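PDB 7BR2: lipolytic enzyme, G-D-S-L family from Bacteroides thetaiotaomicron, which metabolizes the drug diltiazem as a serine esterase of the SGNH (GDSL) family, and may also act on lysophospholipids. Local coordinates for residues 17-31 against 50-62. Numbering follows the deposited sequence.
Sequences KEGDRAVFLGNSITD and MPIRVFNGGIGGD
The Arg21 guanidinium has Phe55 CZ over one face, displaced to the NH2 side of the group, with NH2 3.4 Å from that carbon; the two planes are 57° apart, so this is an inclined contact and not a flat stack. Arg21 reaches the ring because its chain bends at chi3 (65°), and NH2 also bonds to Lys78 O. Ala22 O lies at the edge of the Phe55 ring, in its plane, while Val23 CG2 packs 3.8 Å from Phe55 CD1. On the other face of the sheet Phe24 presents CE1 to Val54 CG1 at 3.6 Å, with Phe55 O at the ring edge.

Between these two layers of side chains, strands 21-26 and 53-58 run parallel, laced from Arg53 N to Asp20 O (3.1 Å) through to Ile59 N and Gly26 O. Past the strands, the first turn of helix 28-32 folds back over Gly58, whose missing side chain leaves room for Thr30 and Asp31. Asn56, with CG anti to the backbone N (chi1 -178°), has its amide spread between two backbones: ND2 donates to Asp31 O at 2.9 Å, and OD1 closes an Asx turn by accepting from Gly58 N. A leucine in its place would probably leave Asp31 O and Gly58 N without these mates and undo the Asx turn. Asp31 OD2 accepts from Gly60 N at 2.7 Å through its anti lone pair, while OD1 forms a salt bridge with Arg364.

Ser28, hydrogen-bonded to His207, probably belongs to a Ser-His-Asp triad; its place just after strand 21-26 is consistent with the nucleophile of SGNH hydrolases. Strand 53-58 is outermost in the five-stranded parallel sheet, strand 82-85 flanks 21-26 on its other side, and helices 35-46, 64-75 and 344-377 pack around the pair.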
loop_
_atom_site.group_PDB
_atom_site.type_symbol
_atom_site.label_atom_id
_atom_site.label_comp_id
_atom_site.label_asym_id
_atom_site.label_seq_id
_atom_site.Cartn_x
_atom_site.Cartn_y
_atom_site.Cartn_z
ATOM N N LYS A 17 -8.155 12.744 -4.427
ATOM C CA LYS A 17 -9.316 13.043 -5.271
ATOM C C LYS A 17 -8.907 12.955 -6.744
ATOM O O LYS A 17 -7.731 12.768 -7.066
ATOM C CB LYS A 17 -9.924 14.418 -4.957
ATOM C CG LYS A 17 -9.058 15.590 -5.386
ATOM C CD LYS A 17 -9.716 16.938 -5.028
ATOM C CE LYS A 17 -8.838 18.149 -5.413
ATOM N NZ LYS A 17 -8.653 18.318 -6.895
ATOM N N GLU A 18 -9.889 13.081 -7.643
ATOM C CA GLU A 18 -9.644 12.865 -9.068
ATOM C C GLU A 18 -8.475 13.705 -9.562
ATOM O O GLU A 18 -8.372 14.887 -9.248
ATOM C CB GLU A 18 -10.896 13.177 -9.887
ATOM C CG GLU A 18 -10.721 12.960 -11.401
ATOM C CD GLU A 18 -10.356 14.224 -12.194
ATOM O OE1 GLU A 18 -9.623 14.117 -13.207
ATOM O OE2 GLU A 18 -10.776 15.328 -11.795
ATOM N N GLY A 19 -7.566 13.069 -10.301
ATOM C CA GLY A 19 -6.447 13.778 -10.881
ATOM C C GLY A 19 -5.229 13.942 -9.994
ATOM O O GLY A 19 -4.244 14.547 -10.434
ATOM N N ASP A 20 -5.265 13.443 -8.760
ATOM C CA ASP A 20 -4.128 13.569 -7.858
ATOM C C ASP A 20 -2.930 12.778 -8.385
ATOM O O ASP A 20 -3.067 11.805 -9.131
ATOM C CB ASP A 20 -4.511 13.084 -6.456
ATOM C CG ASP A 20 -4.882 14.227 -5.510
ATOM O OD1 ASP A 20 -4.418 15.370 -5.722
ATOM O OD2 ASP A 20 -5.683 13.982 -4.573
ATOM N N ARG A 21 -1.748 13.254 -8.034
ATOM C CA ARG A 21 -0.485 12.571 -8.282
ATOM C C ARG A 21 0.188 12.425 -6.918
ATOM O O ARG A 21 0.789 13.378 -6.410
ATOM C CB ARG A 21 0.364 13.356 -9.278
ATOM C CG ARG A 21 -0.335 13.586 -10.625
ATOM C CD ARG A 21 0.393 14.616 -11.484
ATOM N NE ARG A 21 1.735 14.176 -11.889
ATOM C CZ ARG A 21 1.985 13.266 -12.833
ATOM N NH1 ARG A 21 0.988 12.657 -13.480
ATOM N NH2 ARG A 21 3.239 12.952 -13.124
ATOM N N ALA A 22 0.023 11.266 -6.296
ATOM C CA ALA A 22 0.501 11.011 -4.942
ATOM C C ALA A 22 1.842 10.291 -5.011
ATOM O O ALA A 22 1.901 9.125 -5.411
ATOM C CB ALA A 22 -0.522 10.184 -4.168
ATOM N N VAL A 23 2.917 10.972 -4.604
ATOM C CA VAL A 23 4.263 10.405 -4.625
ATOM C C VAL A 23 4.647 10.018 -3.207
ATOM O O VAL A 23 4.566 10.846 -2.289
ATOM C CB VAL A 23 5.282 11.395 -5.208
ATOM C CG1 VAL A 23 6.677 10.775 -5.198
ATOM C CG2 VAL A 23 4.879 11.838 -6.624
ATOM N N PHE A 24 5.085 8.761 -3.029
ATOM C CA PHE A 24 5.522 8.235 -1.732
ATOM C C PHE A 24 7.045 8.198 -1.701
ATOM O O PHE A 24 7.660 7.266 -2.225
ATOM C CB PHE A 24 4.949 6.843 -1.493
ATOM C CG PHE A 24 3.485 6.837 -1.192
ATOM C CD1 PHE A 24 2.553 6.809 -2.218
ATOM C CD2 PHE A 24 3.035 6.855 0.121
ATOM C CE1 PHE A 24 1.180 6.805 -1.945
ATOM C CE2 PHE A 24 1.683 6.842 0.406
ATOM C CZ PHE A 24 0.747 6.822 -0.632
ATOM N N LEU A 25 7.649 9.196 -1.066
ATOM C CA LEU A 25 9.098 9.282 -0.991
ATOM C C LEU A 25 9.619 8.448 0.181
ATOM O O LEU A 25 9.155 8.605 1.322
ATOM C CB LEU A 25 9.518 10.746 -0.849
ATOM C CG LEU A 25 10.928 11.066 -0.349
ATOM C CD1 LEU A 25 11.974 10.482 -1.272
ATOM C CD2 LEU A 25 11.079 12.565 -0.268
ATOM N N GLY A 26 10.584 7.570 -0.081
ATOM C CA GLY A 26 11.024 6.731 1.021
ATOM C C GLY A 26 12.314 5.997 0.738
ATOM O O GLY A 26 13.048 6.320 -0.199
ATOM N N ASN A 27 12.586 4.994 1.582
ATOM C CA ASN A 27 13.792 4.191 1.419
ATOM C C ASN A 27 13.466 2.811 0.862
ATOM O O ASN A 27 12.568 2.681 0.014
ATOM C CB ASN A 27 14.562 4.074 2.745
ATOM C CG ASN A 27 13.705 3.560 3.901
ATOM O OD1 ASN A 27 12.693 2.873 3.697
ATOM N ND2 ASN A 27 14.133 3.872 5.128
ATOM N N SER A 28 14.194 1.773 1.303
ATOM C CA SER A 28 13.981 0.460 0.705
ATOM C C SER A 28 12.606 -0.087 1.024
ATOM O O SER A 28 12.059 -0.867 0.240
ATOM C CB SER A 28 15.036 -0.549 1.150
ATOM O OG SER A 28 15.237 -0.512 2.547
ATOM N N ILE A 29 12.038 0.278 2.170
ATOM C CA ILE A 29 10.693 -0.191 2.485
ATOM C C ILE A 29 9.709 0.291 1.423
ATOM O O ILE A 29 8.866 -0.473 0.938
ATOM C CB ILE A 29 10.302 0.263 3.904
ATOM C CG1 ILE A 29 11.250 -0.405 4.913
ATOM C CG2 ILE A 29 8.841 -0.056 4.179
ATOM C CD1 ILE A 29 11.371 0.308 6.243
ATOM N N THR A 30 9.859 1.551 1.000
ATOM C CA THR A 30 9.079 2.101 -0.105
ATOM C C THR A 30 9.537 1.536 -1.447
ATOM O O THR A 30 8.718 1.093 -2.260
ATOM C CB THR A 30 9.221 3.619 -0.104
ATOM O OG1 THR A 30 8.738 4.137 1.139
ATOM C CG2 THR A 30 8.478 4.245 -1.281
ATOM N N ASP A 31 10.846 1.558 -1.691
ATOM C CA ASP A 31 11.405 1.160 -2.980
ATOM C C ASP A 31 10.972 -0.247 -3.367
ATOM O O ASP A 31 10.355 -0.456 -4.419
ATOM C CB ASP A 31 12.932 1.282 -2.909
ATOM C CG ASP A 31 13.629 0.972 -4.231
ATOM O OD1 ASP A 31 12.953 0.699 -5.242
ATOM O OD2 ASP A 31 14.876 1.071 -4.255
ATOM N N MET A 50 -12.858 7.602 -10.215
ATOM C CA MET A 50 -12.047 8.706 -9.707
ATOM C C MET A 50 -10.571 8.381 -9.938
ATOM O O MET A 50 -9.853 8.006 -9.001
ATOM C CB MET A 50 -12.333 8.951 -8.226
ATOM C CG MET A 50 -11.829 10.272 -7.726
ATOM S SD MET A 50 -11.865 10.397 -5.931
ATOM C CE MET A 50 -10.740 9.093 -5.466
ATOM N N PRO A 51 -10.087 8.500 -11.178
ATOM C CA PRO A 51 -8.705 8.081 -11.458
ATOM C C PRO A 51 -7.697 8.966 -10.748
ATOM O O PRO A 51 -7.833 10.191 -10.701
ATOM C CB PRO A 51 -8.582 8.212 -12.982
ATOM C CG PRO A 51 -9.625 9.184 -13.366
ATOM C CD PRO A 51 -10.771 8.976 -12.393
ATOM N N ILE A 52 -6.682 8.317 -10.188
ATOM C CA ILE A 52 -5.549 8.972 -9.569
ATOM C C ILE A 52 -4.287 8.280 -10.078
ATOM O O ILE A 52 -4.352 7.267 -10.779
ATOM C CB ILE A 52 -5.608 8.908 -8.029
ATOM C CG1 ILE A 52 -5.441 7.454 -7.566
ATOM C CG2 ILE A 52 -6.945 9.451 -7.532
ATOM C CD1 ILE A 52 -5.058 7.324 -6.130
ATOM N N ARG A 53 -3.135 8.792 -9.645
ATOM C CA ARG A 53 -1.842 8.200 -9.969
ATOM C C ARG A 53 -0.987 8.203 -8.715
ATOM O O ARG A 53 -0.848 9.236 -8.063
ATOM C CB ARG A 53 -1.124 8.952 -11.094
ATOM C CG ARG A 53 -1.497 8.442 -12.461
ATOM C CD ARG A 53 -0.994 9.347 -13.584
ATOM N NE ARG A 53 -1.558 8.900 -14.852
ATOM C CZ ARG A 53 -1.051 7.909 -15.575
ATOM N NH1 ARG A 53 0.039 7.262 -15.159
ATOM N NH2 ARG A 53 -1.642 7.554 -16.702
ATOM N N VAL A 54 -0.476 7.027 -8.363
ATOM C CA VAL A 54 0.462 6.843 -7.266
ATOM C C VAL A 54 1.848 6.560 -7.842
ATOM O O VAL A 54 1.980 5.875 -8.863
ATOM C CB VAL A 54 -0.025 5.708 -6.350
ATOM C CG1 VAL A 54 0.975 5.418 -5.239
ATOM C CG2 VAL A 54 -1.379 6.099 -5.776
ATOM N N PHE A 55 2.879 7.098 -7.190
ATOM C CA PHE A 55 4.267 6.943 -7.614
ATOM C C PHE A 55 5.085 6.389 -6.464
ATOM O O PHE A 55 5.028 6.905 -5.340
ATOM C CB PHE A 55 4.871 8.280 -8.075
ATOM C CG PHE A 55 4.195 8.864 -9.282
ATOM C CD1 PHE A 55 3.023 9.613 -9.146
ATOM C CD2 PHE A 55 4.715 8.669 -10.554
ATOM C CE1 PHE A 55 2.386 10.152 -10.258
ATOM C CE2 PHE A 55 4.087 9.211 -11.671
ATOM C CZ PHE A 55 2.919 9.955 -11.520
ATOM N N ASN A 56 5.822 5.330 -6.746
ATOM C CA ASN A 56 6.890 4.865 -5.875
ATOM C C ASN A 56 8.085 5.823 -5.972
ATOM O O ASN A 56 8.680 5.971 -7.043
ATOM C CB ASN A 56 7.273 3.453 -6.313
ATOM C CG ASN A 56 8.351 2.823 -5.449
ATOM O OD1 ASN A 56 9.020 3.495 -4.658
ATOM N ND2 ASN A 56 8.552 1.516 -5.636
ATOM N N GLY A 57 8.443 6.489 -4.871
ATOM C CA GLY A 57 9.634 7.322 -4.862
ATOM C C GLY A 57 10.606 6.849 -3.803
ATOM O O GLY A 57 11.207 7.643 -3.073
ATOM N N GLY A 58 10.716 5.534 -3.664
ATOM C CA GLY A 58 11.661 4.932 -2.746
ATOM C C GLY A 58 12.923 4.544 -3.498
ATOM O O GLY A 58 12.865 4.176 -4.669
ATOM N N ILE A 59 14.062 4.664 -2.816
ATOM C CA ILE A 59 15.332 4.100 -3.258
ATOM C C ILE A 59 15.981 3.415 -2.063
ATOM O O ILE A 59 16.154 4.034 -1.009
ATOM C CB ILE A 59 16.266 5.179 -3.841
ATOM C CG1 ILE A 59 15.646 5.815 -5.090
ATOM C CG2 ILE A 59 17.626 4.595 -4.151
ATOM C CD1 ILE A 59 16.591 6.682 -5.862
ATOM N N GLY A 60 16.327 2.140 -2.218
ATOM C CA GLY A 60 16.921 1.409 -1.109
ATOM C C GLY A 60 18.212 2.051 -0.628
ATOM O O GLY A 60 19.054 2.475 -1.426
ATOM N N GLY A 61 18.378 2.088 0.698
ATOM C CA GLY A 61 19.557 2.641 1.320
ATOM C C GLY A 61 19.485 4.116 1.659
ATOM O O GLY A 61 20.400 4.619 2.319
ATOM N N ASP A 62 18.458 4.838 1.205
ATOM C CA ASP A 62 18.433 6.290 1.371
ATOM C C ASP A 62 18.295 6.719 2.828
ATOM O O ASP A 62 17.565 6.116 3.617
ATOM C CB ASP A 62 17.282 6.924 0.577
ATOM C CG ASP A 62 17.630 7.189 -0.890
ATOM O OD1 ASP A 62 18.637 6.627 -1.385
ATOM O OD2 ASP A 62 16.923 7.993 -1.540
HETATM O O HOH W 1 15.649 5.747 6.220
#